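PDB 1NTH: monomethylamine methyltransferase mtmB1 from Methanosarcina barkeri, which transfers the methyl group of monomethylamine to the corrinoid cofactor of its partner protein MtmC, a step in methanogenesis from methylamine. Local coordinates for residues Met37-Lys42 against Phe67-Glu72; Glu60-Ala65 against Glu273-Asp278; Val84-Asp89 against His282-Leu287. All coordinates share one frame; numbering follows the deposited sequence.

Interaction 1: Met37-Lys42 against Phe67-Glu72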
ATOM      1  N   MET A  37      14.160  15.764 -48.761  1.00 21.21           N
ATOM      2  CA  MET A  37      13.953  16.173 -50.146  1.00 22.76           C
ATOM      3  C   MET A  37      14.066  14.967 -51.076  1.00 21.08           C
ATOM      4  O   MET A  37      13.255  14.785 -51.984  1.00 21.70           O
ATOM      5  CB  MET A  37      15.006  17.216 -50.524  1.00 24.96           C
ATOM      6  CG  MET A  37      14.881  17.740 -51.939  0.50 28.05           C
ATOM      7  SD  MET A  37      16.139  18.976 -52.298  0.50 29.57           S
ATOM      8  CE  MET A  37      15.249  20.479 -51.941  0.50 29.18           C
ATOM      9  N   GLU A  38      15.087  14.152 -50.840  1.00 20.95           N
ATOM     10  CA  GLU A  38      15.336  12.955 -51.632  1.00 20.83           C
ATOM     11  C   GLU A  38      14.178  11.962 -51.542  1.00 21.54           C
ATOM     12  O   GLU A  38      13.691  11.457 -52.553  1.00 20.37           O
ATOM     13  CB  GLU A  38      16.627  12.283 -51.154  1.00 23.37           C
ATOM     14  CG  GLU A  38      16.894  10.921 -51.766  1.00 27.20           C
ATOM     15  CD  GLU A  38      18.139  10.259 -51.200  1.00 31.09           C
ATOM     16  OE1 GLU A  38      18.661  10.738 -50.169  1.00 32.32           O
ATOM     17  OE2 GLU A  38      18.593   9.251 -51.783  1.00 35.26           O
ATOM     18  N   LEU A  39      13.735  11.687 -50.321  1.00 20.23           N
ATOM     19  CA  LEU A  39      12.648  10.741 -50.114  1.00 19.99           C
ATOM     20  C   LEU A  39      11.313  11.234 -50.660  1.00 19.91           C
ATOM     21  O   LEU A  39      10.516  10.440 -51.173  1.00 20.73           O
ATOM     22  CB  LEU A  39      12.538  10.408 -48.626  1.00 19.55           C
ATOM     23  CG  LEU A  39      13.796   9.726 -48.080  1.00 21.80           C
ATOM     24  CD1 LEU A  39      13.676   9.536 -46.573  1.00 22.53           C
ATOM     25  CD2 LEU A  39      14.000   8.388 -48.775  1.00 24.19           C
ATOM     26  N   LYS A  40      11.058  12.536 -50.568  1.00 19.20           N
ATOM     27  CA  LYS A  40       9.808  13.073 -51.090  1.00 19.14           C
ATOM     28  C   LYS A  40       9.714  12.804 -52.590  1.00 20.36           C
ATOM     29  O   LYS A  40       8.686  12.356 -53.090  1.00 19.95           O
ATOM     30  CB  LYS A  40       9.702  14.580 -50.851  1.00 20.39           C
ATOM     31  CG  LYS A  40       8.447  15.179 -51.478  1.00 21.72           C
ATOM     32  CD  LYS A  40       8.394  16.688 -51.368  1.00 24.37           C
ATOM     33  CE  LYS A  40       7.149  17.228 -52.054  1.00 25.84           C
ATOM     34  NZ  LYS A  40       7.059  18.709 -51.970  1.00 29.26           N
ATOM     35  N   GLN A  41      10.801  13.072 -53.305  1.00 20.01           N
ATOM     36  CA  GLN A  41      10.812  12.866 -54.748  1.00 21.25           C
ATOM     37  C   GLN A  41      10.866  11.389 -55.130  1.00 21.87           C
ATOM     38  O   GLN A  41      10.142  10.951 -56.024  1.00 23.12           O
ATOM     39  CB  GLN A  41      11.990  13.625 -55.372  1.00 21.68           C
ATOM     40  CG  GLN A  41      12.055  13.572 -56.900  1.00 21.32           C
ATOM     41  CD  GLN A  41      10.750  13.961 -57.579  1.00 20.74           C
ATOM     42  OE1 GLN A  41       9.993  14.800 -57.082  1.00 22.81           O
ATOM     43  NE2 GLN A  41      10.491  13.359 -58.734  1.00 21.76           N
ATOM     44  N   LYS A  42      11.711  10.619 -54.454  1.00 22.33           N
ATOM     45  CA  LYS A  42      11.825   9.197 -54.753  1.00 23.60           C
ATOM     46  C   LYS A  42      10.505   8.454 -54.594  1.00 24.20           C
ATOM     47  O   LYS A  42      10.197   7.561 -55.382  1.00 24.03           O
ATOM     48  CB  LYS A  42      12.870   8.561 -53.829  0.50 24.74           C
ATOM     49  CG  LYS A  42      12.849   7.038 -53.795  0.50 25.85           C
ATOM     50  CD  LYS A  42      13.769   6.491 -52.708  0.50 27.44           C
ATOM     51  CE  LYS A  42      13.658   4.978 -52.598  0.50 27.87           C
ATOM     52  NZ  LYS A  42      14.562   4.420 -51.555  0.50 28.77           N
ATOM     53  N   PHE A  67      10.264   5.626 -42.490  1.00 17.49           N
ATOM     54  CA  PHE A  67      11.103   4.540 -41.999  1.00 17.98           C
ATOM     55  C   PHE A  67      12.520   4.725 -42.545  1.00 18.94           C
ATOM     56  O   PHE A  67      13.501   4.635 -41.806  1.00 17.43           O
ATOM     57  CB  PHE A  67      10.544   3.194 -42.475  1.00 18.99           C
ATOM     58  CG  PHE A  67      11.245   1.992 -41.892  1.00 19.49           C
ATOM     59  CD1 PHE A  67      10.625   1.215 -40.915  1.00 21.45           C
ATOM     60  CD2 PHE A  67      12.512   1.619 -42.335  1.00 20.62           C
ATOM     61  CE1 PHE A  67      11.256   0.088 -40.389  1.00 21.24           C
ATOM     62  CE2 PHE A  67      13.153   0.495 -41.816  1.00 22.47           C
ATOM     63  CZ  PHE A  67      12.523  -0.276 -40.840  1.00 21.17           C
ATOM     64  N   GLU A  68      12.618   4.995 -43.845  1.00 19.72           N
ATOM     65  CA  GLU A  68      13.919   5.165 -44.483  1.00 20.04           C
ATOM     66  C   GLU A  68      14.650   6.401 -43.973  1.00 19.13           C
ATOM     67  O   GLU A  68      15.877   6.403 -43.862  1.00 18.68           O
ATOM     68  CB  GLU A  68      13.747   5.257 -46.003  0.65 22.00           C
ATOM     69  CG  GLU A  68      15.029   5.014 -46.787  0.65 24.40           C
ATOM     70  CD  GLU A  68      14.823   5.096 -48.290  0.65 26.47           C
ATOM     71  OE1 GLU A  68      13.761   4.644 -48.777  0.65 25.95           O
ATOM     72  OE2 GLU A  68      15.729   5.600 -48.986  0.65 26.67           O
ATOM     73  N   MET A  69      13.902   7.453 -43.665  1.00 17.43           N
ATOM     74  CA  MET A  69      14.502   8.669 -43.133  1.00 18.50           C
ATOM     75  C   MET A  69      15.229   8.332 -41.832  1.00 18.88           C
ATOM     76  O   MET A  69      16.390   8.694 -41.634  1.00 19.27           O
ATOM     77  CB  MET A  69      13.401   9.697 -42.860  0.60 17.86           C
ATOM     78  CG  MET A  69      13.880  11.047 -42.355  0.60 18.03           C
ATOM     79  SD  MET A  69      14.562  12.082 -43.667  0.60 18.85           S
ATOM     80  CE  MET A  69      15.280  13.403 -42.714  0.60 16.82           C
ATOM     81  N   LEU A  70      14.540   7.634 -40.937  1.00 17.65           N
ATOM     82  CA  LEU A  70      15.135   7.270 -39.657  1.00 17.75           C
ATOM     83  C   LEU A  70      16.321   6.326 -39.827  1.00 17.10           C
ATOM     84  O   LEU A  70      17.362   6.503 -39.194  1.00 18.49           O
ATOM     85  CB  LEU A  70      14.082   6.614 -38.757  1.00 17.49           C
ATOM     86  CG  LEU A  70      14.523   6.308 -37.324  1.00 17.83           C
ATOM     87  CD1 LEU A  70      14.919   7.596 -36.607  1.00 18.49           C
ATOM     88  CD2 LEU A  70      13.377   5.620 -36.585  1.00 18.72           C
ATOM     89  N   LEU A  71      16.162   5.328 -40.688  1.00 17.68           N
ATOM     90  CA  LEU A  71      17.212   4.348 -40.928  1.00 18.60           C
ATOM     91  C   LEU A  71      18.485   4.925 -41.550  1.00 20.03           C
ATOM     92  O   LEU A  71      19.596   4.592 -41.131  1.00 19.94           O
ATOM     93  CB  LEU A  71      16.681   3.229 -41.827  1.00 18.13           C
ATOM     94  CG  LEU A  71      17.715   2.186 -42.263  1.00 19.57           C
ATOM     95  CD1 LEU A  71      18.236   1.422 -41.050  1.00 20.50           C
ATOM     96  CD2 LEU A  71      17.082   1.232 -43.259  1.00 21.24           C
ATOM     97  N   GLU A  72      18.323   5.791 -42.543  1.00 21.67           N
ATOM     98  CA  GLU A  72      19.475   6.368 -43.240  1.00 23.77           C
ATOM     99  C   GLU A  72      20.154   7.534 -42.520  1.00 23.82           C
ATOM    100  O   GLU A  72      21.378   7.667 -42.569  1.00 24.41           O
ATOM    101  CB  GLU A  72      19.068   6.809 -44.643  0.70 26.08           C
ATOM    102  CG  GLU A  72      18.609   5.671 -45.534  0.70 29.76           C
ATOM    103  CD  GLU A  72      19.691   4.631 -45.759  0.70 33.19           C
ATOM    104  OE1 GLU A  72      20.814   5.017 -46.142  0.70 34.86           O
ATOM    105  OE2 GLU A  72      19.415   3.427 -45.561  0.70 35.11           O
TER
HETATM  106  O   HOH W   1      17.962   7.050 -49.460  1.00 48.18           O
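Glu-68 is met by two residues one helical turn apart, Leu-39 beneath and Lys-42 at its charged end. CG of Glu-68 stands anti to the backbone N (chi1 -162°) and the rest of the chain is extended, which carries the carboxylate across to the other helix. Lys-42, fully extended too, comes from the opposite direction, and its NZ lies 2.9 Å from OE1 of Glu-68 in a salt bridge. The ammonium approaches OE1 on the syn side, 16° out of the carboxylate plane, and bonds weakly to OE2 of Glu-68 as well. Tyr-43 OH also bonds OE1, while a water donates to Glu-68 OE2 at 2.7 Å and donates weakly to Glu-38 OE2; OE1 of Glu-38 forms a salt bridge with Lys-35. Lys-42 and Glu-68 each have a second conformer, so the bridge may not hold at all times. Below the charges, CD2 of Leu-39 lies 3.4 Å from CD of Glu-68, a methyl tucked against a carboxylate.

Segments 37-42 and 67-72, on helices 24-42 and 56-73, run roughly antiparallel, their axes 10.5 Å apart at closest and at 146°, and form a helical layer outside the TIM barrel. Helix 271-288 of the barrel packs beneath them, where Ile-276 touches both Leu-39 and Met-69.

At Met-69 the contact turns apolar. Leu-39 CD1 rests 3.6 Å from the backbone N of Met-69 and 3.7 Å from its CB, with the sulfur slightly farther off. Replacing Leu-39 by an alanine removes both methyls and would probably open a gap between the helices, leaving Met-69 CB and the carbon chain of Glu-68 without this neighbour.

Interaction 2: Glu60-Ala65 against Glu273-Asp278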
ATOM      1  N   GLU A  60       1.225   4.404 -47.810  1.00 20.01           N
ATOM      2  CA  GLU A  60       2.253   3.383 -47.668  1.00 20.90           C
ATOM      3  C   GLU A  60       3.614   3.936 -48.077  1.00 19.56           C
ATOM      4  O   GLU A  60       4.631   3.604 -47.472  1.00 19.51           O
ATOM      5  CB  GLU A  60       1.915   2.146 -48.503  1.00 23.19           C
ATOM      6  CG  GLU A  60       3.013   1.096 -48.490  1.00 30.66           C
ATOM      7  CD  GLU A  60       2.564  -0.233 -49.062  1.00 35.67           C
ATOM      8  OE1 GLU A  60       1.861  -0.233 -50.095  1.00 39.24           O
ATOM      9  OE2 GLU A  60       2.924  -1.280 -48.481  1.00 38.73           O
ATOM     10  N   LYS A  61       3.638   4.781 -49.102  1.00 19.30           N
ATOM     11  CA  LYS A  61       4.903   5.369 -49.531  1.00 19.22           C
ATOM     12  C   LYS A  61       5.408   6.338 -48.464  1.00 19.37           C
ATOM     13  O   LYS A  61       6.611   6.439 -48.228  1.00 19.67           O
ATOM     14  CB  LYS A  61       4.734   6.083 -50.874  1.00 22.11           C
ATOM     15  CG  LYS A  61       4.446   5.121 -52.018  1.00 25.52           C
ATOM     16  CD  LYS A  61       4.502   5.806 -53.372  1.00 27.86           C
ATOM     17  CE  LYS A  61       3.446   6.889 -53.501  1.00 31.69           C
ATOM     18  NZ  LYS A  61       3.558   7.611 -54.806  1.00 34.81           N
ATOM     19  N   LEU A  62       4.487   7.041 -47.813  1.00 19.01           N
ATOM     20  CA  LEU A  62       4.866   7.972 -46.753  1.00 18.45           C
ATOM     21  C   LEU A  62       5.460   7.187 -45.585  1.00 17.81           C
ATOM     22  O   LEU A  62       6.429   7.620 -44.965  1.00 17.66           O
ATOM     23  CB  LEU A  62       3.652   8.774 -46.270  1.00 18.02           C
ATOM     24  CG  LEU A  62       3.863   9.600 -44.993  1.00 17.96           C
ATOM     25  CD1 LEU A  62       5.025  10.571 -45.181  1.00 18.83           C
ATOM     26  CD2 LEU A  62       2.582  10.355 -44.649  1.00 17.92           C
ATOM     27  N   PHE A  63       4.877   6.030 -45.283  1.00 18.24           N
ATOM     28  CA  PHE A  63       5.392   5.218 -44.188  1.00 18.49           C
ATOM     29  C   PHE A  63       6.803   4.749 -44.519  1.00 19.07           C
ATOM     30  O   PHE A  63       7.706   4.825 -43.683  1.00 18.13           O
ATOM     31  CB  PHE A  63       4.499   4.000 -43.939  1.00 19.40           C
ATOM     32  CG  PHE A  63       5.005   3.100 -42.847  1.00 21.45           C
ATOM     33  CD1 PHE A  63       4.989   3.520 -41.521  1.00 21.58           C
ATOM     34  CD2 PHE A  63       5.542   1.854 -43.149  1.00 23.20           C
ATOM     35  CE1 PHE A  63       5.497   2.708 -40.508  1.00 21.99           C
ATOM     36  CE2 PHE A  63       6.054   1.034 -42.143  1.00 24.16           C
ATOM     37  CZ  PHE A  63       6.032   1.466 -40.821  1.00 22.86           C
ATOM     38  N   LYS A  64       6.991   4.257 -45.739  1.00 19.06           N
ATOM     39  CA  LYS A  64       8.303   3.783 -46.159  1.00 19.41           C
ATOM     40  C   LYS A  64       9.318   4.921 -46.125  1.00 18.53           C
ATOM     41  O   LYS A  64      10.464   4.720 -45.735  1.00 19.09           O
ATOM     42  CB  LYS A  64       8.227   3.183 -47.564  1.00 21.79           C
ATOM     43  CG  LYS A  64       7.469   1.866 -47.612  1.00 25.04           C
ATOM     44  CD  LYS A  64       7.447   1.311 -49.029  0.50 27.09           C
ATOM     45  CE  LYS A  64       6.751  -0.039 -49.080  0.50 29.52           C
ATOM     46  NZ  LYS A  64       6.715  -0.600 -50.461  0.50 30.86           N
ATOM     47  N   ALA A  65       8.887   6.112 -46.525  1.00 18.70           N
ATOM     48  CA  ALA A  65       9.763   7.283 -46.519  1.00 18.08           C
ATOM     49  C   ALA A  65      10.195   7.619 -45.090  1.00 18.76           C
ATOM     50  O   ALA A  65      11.371   7.875 -44.829  1.00 18.52           O
ATOM     51  CB  ALA A  65       9.047   8.475 -47.140  1.00 17.71           C
ATOM     52  N   GLU A 273       7.835  16.989 -46.724  1.00 20.12           N
ATOM     53  CA  GLU A 273       9.132  16.781 -46.086  1.00 20.86           C
ATOM     54  C   GLU A 273       9.008  16.710 -44.567  1.00 19.20           C
ATOM     55  O   GLU A 273       9.602  15.844 -43.924  1.00 19.70           O
ATOM     56  CB  GLU A 273      10.106  17.907 -46.449  1.00 23.06           C
ATOM     57  CG  GLU A 273      10.502  17.975 -47.919  1.00 26.52           C
ATOM     58  CD  GLU A 273       9.536  18.788 -48.767  1.00 29.45           C
ATOM     59  OE1 GLU A 273       9.901  19.116 -49.915  1.00 34.34           O
ATOM     60  OE2 GLU A 273       8.419  19.100 -48.300  1.00 29.16           O
ATOM     61  N   THR A 274       8.240  17.632 -43.997  1.00 19.32           N
ATOM     62  CA  THR A 274       8.056  17.672 -42.553  1.00 18.56           C
ATOM     63  C   THR A 274       7.261  16.455 -42.077  1.00 19.02           C
ATOM     64  O   THR A 274       7.460  15.979 -40.960  1.00 17.88           O
ATOM     65  CB  THR A 274       7.339  18.969 -42.120  1.00 19.77           C
ATOM     66  OG1 THR A 274       8.095  20.104 -42.567  1.00 21.28           O
ATOM     67  CG2 THR A 274       7.226  19.039 -40.597  1.00 18.82           C
ATOM     68  N   THR A 275       6.375  15.947 -42.929  1.00 18.29           N
ATOM     69  CA  THR A 275       5.574  14.782 -42.568  1.00 18.05           C
ATOM     70  C   THR A 275       6.452  13.532 -42.546  1.00 17.84           C
ATOM     71  O   THR A 275       6.259  12.639 -41.720  1.00 17.34           O
ATOM     72  CB  THR A 275       4.395  14.597 -43.546  1.00 17.80           C
ATOM     73  OG1 THR A 275       3.667  15.831 -43.646  1.00 18.11           O
ATOM     74  CG2 THR A 275       3.444  13.508 -43.040  1.00 17.40           C
ATOM     75  N   ILE A 276       7.422  13.466 -43.455  1.00 16.90           N
ATOM     76  CA  ILE A 276       8.345  12.340 -43.490  1.00 17.29           C
ATOM     77  C   ILE A 276       9.088  12.317 -42.154  1.00 16.99           C
ATOM     78  O   ILE A 276       9.253  11.264 -41.538  1.00 17.57           O
ATOM     79  CB  ILE A 276       9.369  12.490 -44.643  1.00 17.43           C
ATOM     80  CG1 ILE A 276       8.662  12.295 -45.985  1.00 18.16           C
ATOM     81  CG2 ILE A 276      10.506  11.484 -44.481  1.00 17.81           C
ATOM     82  CD1 ILE A 276       9.561  12.538 -47.192  1.00 18.84           C
ATOM     83  N   VAL A 277       9.527  13.489 -41.706  1.00 17.14           N
ATOM     84  CA  VAL A 277      10.232  13.602 -40.433  1.00 18.17           C
ATOM     85  C   VAL A 277       9.298  13.200 -39.293  1.00 17.90           C
ATOM     86  O   VAL A 277       9.707  12.498 -38.366  1.00 18.87           O
ATOM     87  CB  VAL A 277      10.725  15.053 -40.192  1.00 19.40           C
ATOM     88  CG1 VAL A 277      11.144  15.239 -38.737  1.00 20.85           C
ATOM     89  CG2 VAL A 277      11.897  15.353 -41.108  1.00 20.25           C
ATOM     90  N   ASP A 278       8.047  13.644 -39.375  1.00 17.87           N
ATOM     91  CA  ASP A 278       7.056  13.337 -38.345  1.00 17.99           C
ATOM     92  C   ASP A 278       6.876  11.825 -38.202  1.00 17.45           C
ATOM     93  O   ASP A 278       6.860  11.300 -37.088  1.00 18.13           O
ATOM     94  CB  ASP A 278       5.718  13.995 -38.690  1.00 16.78           C
ATOM     95  CG  ASP A 278       4.788  14.083 -37.496  1.00 19.61           C
ATOM     96  OD1 ASP A 278       5.130  13.527 -36.430  1.00 19.63           O
ATOM     97  OD2 ASP A 278       3.716  14.708 -37.626  1.00 18.38           O
TER
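Segments 60-65 and 273-278, each part of a longer helix, cross at -66°, their axes 8.9 Å apart, with Ala-65 and Ile-276 the nearest pair, CA to CA 6.1 Å. The small side chain of Ala-65 suits that close approach: its CB points at the other helix and lies 4.0 Å from CG1 of Ile-276. In Ile-276, CG1 stands anti to the carbonyl carbon (chi1 -70°), so that CG1 and CD1 lie along the alanine methyl. The other branch, CG2, reaches past it to the backbone, 3.7 Å from the carbonyl O of Ala-65.

One turn earlier Leu-62 takes over. Its CG is anti to the backbone N (chi1 169°), and this swings the two methyls in toward the partner helix. CD2 of Leu-62 comes to 3.6 Å from CG2 of Thr-275, the two side chains crossing at about a right angle, while CD1 of Leu-62 touches the same methyl and also CG1 of Ile-276, at 4.1 Å. The same rotation that faces the methyl of Thr-275 to Leu-62 lets its hydroxyl bond the carbonyl O of Ile-271, within its own helix. No hydrogen bond joins the two segments, and the four residues that meet are all buried.

Helix 271-288 belongs to the crossover that leads into barrel strand 293-300, and helix 56-73 lies across its outer side. Helix 309-325 closes in next to them, with Thr-321 on Leu-62 and Ile-314 on Thr-275, while Leu-39 of helix 24-42 reaches Ile-276.

Interaction 3: Val84-Asp89 against His282-Leu287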
ATOM      1  N   VAL A  84      23.808   8.715 -34.005  1.00 19.18           N
ATOM      2  CA  VAL A  84      23.484   7.348 -33.617  1.00 19.05           C
ATOM      3  C   VAL A  84      22.701   6.707 -34.755  1.00 18.95           C
ATOM      4  O   VAL A  84      21.688   7.246 -35.203  1.00 19.41           O
ATOM      5  CB  VAL A  84      22.625   7.306 -32.334  1.00 19.13           C
ATOM      6  CG1 VAL A  84      22.149   5.881 -32.075  1.00 19.03           C
ATOM      7  CG2 VAL A  84      23.439   7.814 -31.150  1.00 20.84           C
ATOM      8  N   LYS A  85      23.177   5.557 -35.217  1.00 19.86           N
ATOM      9  CA  LYS A  85      22.546   4.829 -36.312  1.00 21.81           C
ATOM     10  C   LYS A  85      21.861   3.553 -35.838  1.00 21.24           C
ATOM     11  O   LYS A  85      22.374   2.853 -34.967  1.00 21.78           O
ATOM     12  CB  LYS A  85      23.602   4.452 -37.353  1.00 24.61           C
ATOM     13  CG  LYS A  85      24.208   5.619 -38.116  0.50 27.16           C
ATOM     14  CD  LYS A  85      23.333   6.043 -39.286  0.50 29.56           C
ATOM     15  CE  LYS A  85      24.001   7.146 -40.097  0.50 31.16           C
ATOM     16  NZ  LYS A  85      24.100   6.810 -41.543  0.50 32.76           N
ATOM     17  N   TYR A  86      20.707   3.260 -36.429  1.00 21.20           N
ATOM     18  CA  TYR A  86      19.949   2.053 -36.120  1.00 21.05           C
ATOM     19  C   TYR A  86      20.082   1.108 -37.308  1.00 21.74           C
ATOM     20  O   TYR A  86      20.467   1.527 -38.401  1.00 21.97           O
ATOM     21  CB  TYR A  86      18.455   2.356 -35.968  1.00 20.15           C
ATOM     22  CG  TYR A  86      18.092   3.360 -34.907  1.00 21.19           C
ATOM     23  CD1 TYR A  86      17.505   4.578 -35.247  1.00 21.07           C
ATOM     24  CD2 TYR A  86      18.299   3.083 -33.559  1.00 22.16           C
ATOM     25  CE1 TYR A  86      17.131   5.493 -34.272  1.00 22.07           C
ATOM     26  CE2 TYR A  86      17.930   3.991 -32.576  1.00 23.47           C
ATOM     27  CZ  TYR A  86      17.346   5.193 -32.938  1.00 23.47           C
ATOM     28  OH  TYR A  86      16.981   6.094 -31.967  1.00 24.96           O
ATOM     29  N   THR A  87      19.764  -0.165 -37.097  1.00 21.23           N
ATOM     30  CA  THR A  87      19.778  -1.123 -38.196  1.00 21.83           C
ATOM     31  C   THR A  87      18.304  -1.355 -38.511  1.00 22.02           C
ATOM     32  O   THR A  87      17.434  -1.064 -37.682  1.00 20.78           O
ATOM     33  CB  THR A  87      20.420  -2.469 -37.813  1.00 23.69           C
ATOM     34  OG1 THR A  87      19.612  -3.124 -36.829  1.00 25.31           O
ATOM     35  CG2 THR A  87      21.828  -2.259 -37.270  1.00 24.60           C
ATOM     36  N   GLU A  88      18.019  -1.870 -39.699  1.00 21.58           N
ATOM     37  CA  GLU A  88      16.644  -2.123 -40.102  1.00 22.42           C
ATOM     38  C   GLU A  88      15.949  -3.093 -39.152  1.00 21.47           C
ATOM     39  O   GLU A  88      14.791  -2.893 -38.790  1.00 20.05           O
ATOM     40  CB  GLU A  88      16.602  -2.692 -41.519  1.00 24.97           C
ATOM     41  CG  GLU A  88      15.213  -2.713 -42.122  1.00 30.47           C
ATOM     42  CD  GLU A  88      15.198  -3.309 -43.515  1.00 35.31           C
ATOM     43  OE1 GLU A  88      16.160  -3.061 -44.272  1.00 36.81           O
ATOM     44  OE2 GLU A  88      14.223  -4.011 -43.855  1.00 38.67           O
ATOM     45  N   ASP A  89      16.658  -4.141 -38.751  1.00 21.16           N
ATOM     46  CA  ASP A  89      16.083  -5.131 -37.852  1.00 22.51           C
ATOM     47  C   ASP A  89      15.764  -4.560 -36.476  1.00 21.11           C
ATOM     48  O   ASP A  89      14.801  -4.982 -35.837  1.00 20.66           O
ATOM     49  CB  ASP A  89      17.012  -6.335 -37.711  1.00 26.67           C
ATOM     50  CG  ASP A  89      17.128  -7.130 -38.997  1.00 31.67           C
ATOM     51  OD1 ASP A  89      16.100  -7.294 -39.687  1.00 34.97           O
ATOM     52  OD2 ASP A  89      18.242  -7.601 -39.308  1.00 36.29           O
ATOM     53  N   HIS A 282       7.797   9.464 -34.903  1.00 16.95           N
ATOM     54  CA  HIS A 282       6.782   8.638 -34.241  1.00 16.60           C
ATOM     55  C   HIS A 282       7.446   7.278 -34.019  1.00 16.95           C
ATOM     56  O   HIS A 282       7.304   6.659 -32.965  1.00 16.86           O
ATOM     57  CB  HIS A 282       5.542   8.438 -35.125  1.00 15.99           C
ATOM     58  CG  HIS A 282       4.484   9.484 -34.952  1.00 16.95           C
ATOM     59  ND1 HIS A 282       4.639  10.785 -35.383  1.00 17.02           N
ATOM     60  CD2 HIS A 282       3.242   9.412 -34.413  1.00 15.03           C
ATOM     61  CE1 HIS A 282       3.538  11.467 -35.118  1.00 17.20           C
ATOM     62  NE2 HIS A 282       2.675  10.658 -34.529  1.00 16.78           N
ATOM     63  N   ILE A 283       8.177   6.814 -35.031  1.00 16.03           N
ATOM     64  CA  ILE A 283       8.874   5.537 -34.942  1.00 15.18           C
ATOM     65  C   ILE A 283      10.025   5.616 -33.930  1.00 15.75           C
ATOM     66  O   ILE A 283      10.226   4.702 -33.130  1.00 16.11           O
ATOM     67  CB  ILE A 283       9.432   5.112 -36.332  1.00 14.86           C
ATOM     68  CG1 ILE A 283       8.271   4.842 -37.299  1.00 14.94           C
ATOM     69  CG2 ILE A 283      10.290   3.862 -36.194  1.00 16.15           C
ATOM     70  CD1 ILE A 283       8.706   4.608 -38.756  1.00 17.15           C
ATOM     71  N   ASN A 284      10.776   6.712 -33.957  1.00 14.76           N
ATOM     72  CA  ASN A 284      11.893   6.870 -33.030  1.00 15.26           C
ATOM     73  C   ASN A 284      11.417   6.839 -31.573  1.00 16.35           C
ATOM     74  O   ASN A 284      12.149   6.411 -30.684  1.00 16.74           O
ATOM     75  CB  ASN A 284      12.633   8.184 -33.301  1.00 17.22           C
ATOM     76  CG  ASN A 284      13.955   8.262 -32.568  1.00 16.47           C
ATOM     77  OD1 ASN A 284      14.776   7.354 -32.667  1.00 18.92           O
ATOM     78  ND2 ASN A 284      14.172   9.350 -31.831  1.00 18.50           N
ATOM     79  N   ALA A 285      10.187   7.284 -31.341  1.00 15.20           N
ATOM     80  CA  ALA A 285       9.626   7.308 -29.995  1.00 16.50           C
ATOM     81  C   ALA A 285       9.634   5.929 -29.336  1.00 15.71           C
ATOM     82  O   ALA A 285       9.996   5.799 -28.168  1.00 16.15           O
ATOM     83  CB  ALA A 285       8.200   7.849 -30.034  1.00 14.07           C
ATOM     84  N   VAL A 286       9.244   4.900 -30.081  1.00 17.44           N
ATOM     85  CA  VAL A 286       9.190   3.555 -29.510  1.00 17.69           C
ATOM     86  C   VAL A 286      10.528   2.829 -29.552  1.00 20.31           C
ATOM     87  O   VAL A 286      10.684   1.745 -28.991  1.00 22.35           O
ATOM     88  CB  VAL A 286       8.113   2.694 -30.222  1.00 18.12           C
ATOM     89  CG1 VAL A 286       6.757   3.361 -30.084  1.00 18.24           C
ATOM     90  CG2 VAL A 286       8.459   2.505 -31.702  1.00 20.11           C
ATOM     91  N   LEU A 287      11.500   3.451 -30.202  1.00 18.87           N
ATOM     92  CA  LEU A 287      12.826   2.875 -30.343  1.00 20.76           C
ATOM     93  C   LEU A 287      13.780   3.462 -29.303  1.00 20.60           C
ATOM     94  O   LEU A 287      14.289   2.755 -28.434  1.00 23.83           O
ATOM     95  CB  LEU A 287      13.316   3.162 -31.769  1.00 22.73           C
ATOM     96  CG  LEU A 287      14.577   2.558 -32.378  1.00 24.92           C
ATOM     97  CD1 LEU A 287      14.545   1.044 -32.298  1.00 22.91           C
ATOM     98  CD2 LEU A 287      14.666   3.008 -33.835  1.00 24.89           C
TER
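Tyr-86 is gripped at two places by segment 282-287: Leu-287 sits on its ring and Asn-284 takes its hydroxyl. The methyl CD2 of Leu-287 stands over the middle of one face, 3.3 Å from the centroid of the Tyr-86 ring and almost exactly on the ring normal, a close CH-pi contact. At the far end OH of Tyr-86 donates to OD1 of Asn-284 at 2.6 Å. The bond lies in the carbonyl plane with a C=O...donor angle of 153°, while ring and amide planes are turned 53° apart. Asn-284 holds its CG anti to the backbone N (chi1 -168°), which brings the amide across to the buried hydroxyl.

The contact ties the loop between strand 82-84 and helix 88-95 to a helix of the barrel. Strand 82-84 is part of a small mixed sheet outside the TIM barrel, whereas helix 271-288 leads to barrel strand 293-300.

Farther out, Gln-232 accepts from ND2 of Asn-284 and so helps fix which way the amide faces. Phe-7 meets the Tyr-86 ring edge-to-face and also touches Leu-287, which packs on Ile-91 and Ala-94 of helix 88-95. Next to the tyrosine, Thr-87 N-caps that helix with its side chain, and Glu-90 OE1 accepts from Thr-87 N in return, as in a capping box.

Helix 56-73 is shared by interactions 1 and 2, helix 271-288 by interactions 2 and 3. Interactions 1 and 2 are nearly continuous, their centres about 7 Å apart: CD1 of Leu-39 lies 3.3 Å from Ala-65 O, and CB of Met-69 lies 3.8 Å from CG2 of Ile-276. Interaction 3 is about 14 Å from each, centre to centre. Leu-70 joins it to interaction 1, its CD2 3.6 Å from CG2 of Ile-283. All three sit on the same side of the chain's centre, about 18 to 24 Å from it; interaction 1 joins two helices outside the barrel, and interactions 2 and 3 attach a helix and a loop to barrel helix 271-288.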